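Local coordinates for N-methyltransferase (Streptoalloteichus sp. ATCC 53650, PDB 5BSZ), which probably transfers a methyl group from S-adenosylmethionine to the nitrogen of a deoxysugar used for the antibiotic kedarcidin, at residues A48-D53 with F69-G74. Residues are numbered along the deposited sequence; the frame is centred on the assembly and turned at random.
Sequences ARSLLD and FPDAAG
L51 lies against one face of the F69 ring, its CD1 4.3 Å from the ring centroid in a CH-pi contact, displaced toward the rim. F69 CG lies anti to its own carbonyl carbon and beside the backbone N (chi1 -60°), and at the ring edge A48 CB comes within 3.7 Å of F69 CE1. An alanine in place of F69 would probably open a gap beside L51 CD1 and A48 CB on this buried side of the pair. The strand segments run parallel, their axes 10° apart, and a ladder of backbone hydrogen bonds joins them: D71 N to R49 O, L51 N to D71 O, A73 N to L51 O (2.9 Å) and D53 N to A73 O. On the sheet face of S50, L52 and A73, L52 CD1 packs on A73 CB at 3.9 Å. The solvent side, at R49, P70 and D71, is looser: R49 NH2 and D71 OD2 stay 4.5 Å apart, bridged by a water in the guanidinium plane, while P70 CG lies over a guanidinium face, 3.7 Å from R49 NH1. D71 OD2 accepts from that water and also forms a salt bridge with R106. Strands 50-54 and 71-76, joined through helix 60-65, form a beta-alpha-beta unit of the Rossmann-like methyltransferase sheet, leading toward bound S-adenosyl-L-homocysteine, about 5 Å from the D53 side chain. Helix 30-44 packs on L51 and F69, helix 60-65 covers L51, A72 and D53, and strand 110-113 continues the sheet beyond strand 50-54.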
ATOM      1  N   ALA A  48      46.967  19.943   6.606  1.00 28.67           N
ATOM      2  CA  ALA A  48      45.962  18.927   7.006  1.00 22.61           C
ATOM      3  C   ALA A  48      46.041  17.694   6.114  1.00 20.28           C
ATOM      4  O   ALA A  48      46.004  17.814   4.871  1.00 19.93           O
ATOM      5  CB  ALA A  48      44.558  19.530   6.913  1.00 23.00           C
ATOM      6  N   ARG A  49      46.104  16.491   6.689  1.00 23.06           N
ATOM      7  CA  ARG A  49      46.172  15.286   5.825  1.00 18.73           C
ATOM      8  C   ARG A  49      45.267  14.136   6.235  1.00 17.50           C
ATOM      9  O   ARG A  49      45.158  13.135   5.525  1.00 18.87           O
ATOM     10  CB  ARG A  49      47.604  14.757   5.681  1.00 28.51           C
ATOM     11  CG  ARG A  49      48.238  14.244   6.953  1.00 24.45           C
ATOM     12  CD  ARG A  49      49.648  13.650   6.796  1.00 26.32           C
ATOM     13  NE  ARG A  49      49.885  12.678   5.719  1.00 26.02           N
ATOM     14  CZ  ARG A  49      49.763  11.348   5.738  1.00 27.25           C
ATOM     15  NH1 ARG A  49      50.087  10.689   4.627  1.00 29.47           N
ATOM     16  NH2 ARG A  49      49.308  10.630   6.780  1.00 23.56           N
ATOM     17  N   SER A  50      44.644  14.271   7.401  1.00 20.90           N
ATOM     18  CA  SER A  50      43.722  13.283   7.901  1.00 17.15           C
ATOM     19  C   SER A  50      42.330  13.901   8.077  1.00 18.48           C
ATOM     20  O   SER A  50      42.197  15.059   8.467  1.00 15.01           O
ATOM     21  CB  SER A  50      44.175  12.692   9.231  1.00 17.03           C
ATOM     22  OG  SER A  50      44.218  13.644  10.251  1.00 17.41           O
ATOM     23  N   LEU A  51      41.326  13.085   7.771  1.00 18.05           N
ATOM     24  CA  LEU A  51      39.919  13.571   7.741  1.00 17.81           C
ATOM     25  C   LEU A  51      38.956  12.449   8.108  1.00 16.36           C
ATOM     26  O   LEU A  51      39.067  11.303   7.617  1.00 16.08           O
ATOM     27  CB  LEU A  51      39.575  14.116   6.358  1.00 16.89           C
ATOM     28  CG  LEU A  51      38.137  14.676   6.221  1.00 18.23           C
ATOM     29  CD1 LEU A  51      38.122  15.912   5.357  1.00 22.13           C
ATOM     30  CD2 LEU A  51      37.194  13.645   5.660  1.00 18.91           C
ATOM     31  N   LEU A  52      37.999  12.788   8.970  1.00 16.88           N
ATOM     32  CA  LEU A  52      36.858  11.930   9.249  1.00 14.70           C
ATOM     33  C   LEU A  52      35.517  12.514   8.751  1.00 17.84           C
ATOM     34  O   LEU A  52      35.217  13.664   9.033  1.00 15.96           O
ATOM     35  CB  LEU A  52      36.785  11.711  10.745  1.00 15.96           C
ATOM     36  CG  LEU A  52      35.512  11.024  11.243  1.00 15.26           C
ATOM     37  CD1 LEU A  52      35.519   9.543  10.917  1.00 17.99           C
ATOM     38  CD2 LEU A  52      35.196  11.200  12.698  1.00 18.42           C
ATOM     39  N   ASP A  53      34.796  11.752   7.929  1.00 17.16           N
ATOM     40  CA  ASP A  53      33.466  12.132   7.422  1.00 15.99           C
ATOM     41  C   ASP A  53      32.384  11.347   8.170  1.00 14.54           C
ATOM     42  O   ASP A  53      32.269  10.108   8.094  1.00 14.91           O
ATOM     43  CB  ASP A  53      33.385  11.959   5.907  1.00 16.91           C
ATOM     44  CG  ASP A  53      32.054  12.446   5.298  1.00 16.88           C
ATOM     45  OD1 ASP A  53      31.424  13.338   5.921  1.00 15.04           O
ATOM     46  OD2 ASP A  53      31.678  11.931   4.209  1.00 14.70           O
ATOM     47  N   PHE A  69      43.455  14.033   1.525  1.00 21.41           N
ATOM     48  CA  PHE A  69      43.480  13.687   2.932  1.00 19.50           C
ATOM     49  C   PHE A  69      43.649  12.174   2.983  1.00 21.64           C
ATOM     50  O   PHE A  69      42.698  11.446   3.259  1.00 20.60           O
ATOM     51  CB  PHE A  69      42.213  14.143   3.653  1.00 24.84           C
ATOM     52  CG  PHE A  69      41.999  15.631   3.581  1.00 23.92           C
ATOM     53  CD1 PHE A  69      42.684  16.488   4.418  1.00 26.83           C
ATOM     54  CD2 PHE A  69      41.113  16.156   2.660  1.00 23.10           C
ATOM     55  CE1 PHE A  69      42.482  17.856   4.333  1.00 30.52           C
ATOM     56  CE2 PHE A  69      40.897  17.515   2.554  1.00 17.89           C
ATOM     57  CZ  PHE A  69      41.580  18.375   3.393  1.00 26.38           C
ATOM     58  N   PRO A  70      44.857  11.692   2.638  1.00 23.63           N
ATOM     59  CA  PRO A  70      45.038  10.247   2.420  1.00 25.36           C
ATOM     60  C   PRO A  70      44.814   9.406   3.686  1.00 20.79           C
ATOM     61  O   PRO A  70      44.579   8.223   3.566  1.00 21.61           O
ATOM     62  CB  PRO A  70      46.488  10.155   1.892  1.00 28.37           C
ATOM     63  CG  PRO A  70      47.185  11.397   2.408  1.00 26.84           C
ATOM     64  CD  PRO A  70      46.081  12.443   2.289  1.00 26.15           C
ATOM     65  N   ASP A  71      44.837   9.978   4.880  1.00 17.51           N
ATOM     66  CA  ASP A  71      44.597   9.189   6.118  1.00 18.89           C
ATOM     67  C   ASP A  71      43.143   9.546   6.546  1.00 18.34           C
ATOM     68  O   ASP A  71      42.900  10.488   7.304  1.00 20.36           O
ATOM     69  CB  ASP A  71      45.661   9.554   7.159  1.00 17.35           C
ATOM     70  CG  ASP A  71      45.391   9.040   8.564  1.00 18.22           C
ATOM     71  OD1 ASP A  71      44.675   8.033   8.736  1.00 22.78           O
ATOM     72  OD2 ASP A  71      45.895   9.670   9.543  1.00 21.24           O
ATOM     73  N   ALA A  72      42.189   8.770   6.037  1.00 19.37           N
ATOM     74  CA  ALA A  72      40.763   9.145   6.140  1.00 23.69           C
ATOM     75  C   ALA A  72      39.954   8.037   6.791  1.00 24.41           C
ATOM     76  O   ALA A  72      40.376   6.852   6.823  1.00 20.03           O
ATOM     77  CB  ALA A  72      40.206   9.441   4.751  1.00 23.32           C
ATOM     78  N   ALA A  73      38.761   8.407   7.264  1.00 22.73           N
ATOM     79  CA  ALA A  73      37.817   7.432   7.800  1.00 16.04           C
ATOM     80  C   ALA A  73      36.393   7.938   7.651  1.00 16.24           C
ATOM     81  O   ALA A  73      36.163   9.144   7.447  1.00 15.30           O
ATOM     82  CB  ALA A  73      38.062   7.104   9.269  1.00 16.65           C
ATOM     83  N   GLY A  74      35.468   6.995   7.782  1.00 16.59           N
ATOM     84  CA  GLY A  74      34.034   7.353   7.827  1.00 19.50           C
ATOM     85  C   GLY A  74      33.340   6.827   9.060  1.00 19.05           C
ATOM     86  O   GLY A  74      33.820   5.872   9.699  1.00 20.37           O
TER
HETATM   87  O   HOH W   1      47.922  11.462   9.297  1.00 18.57           O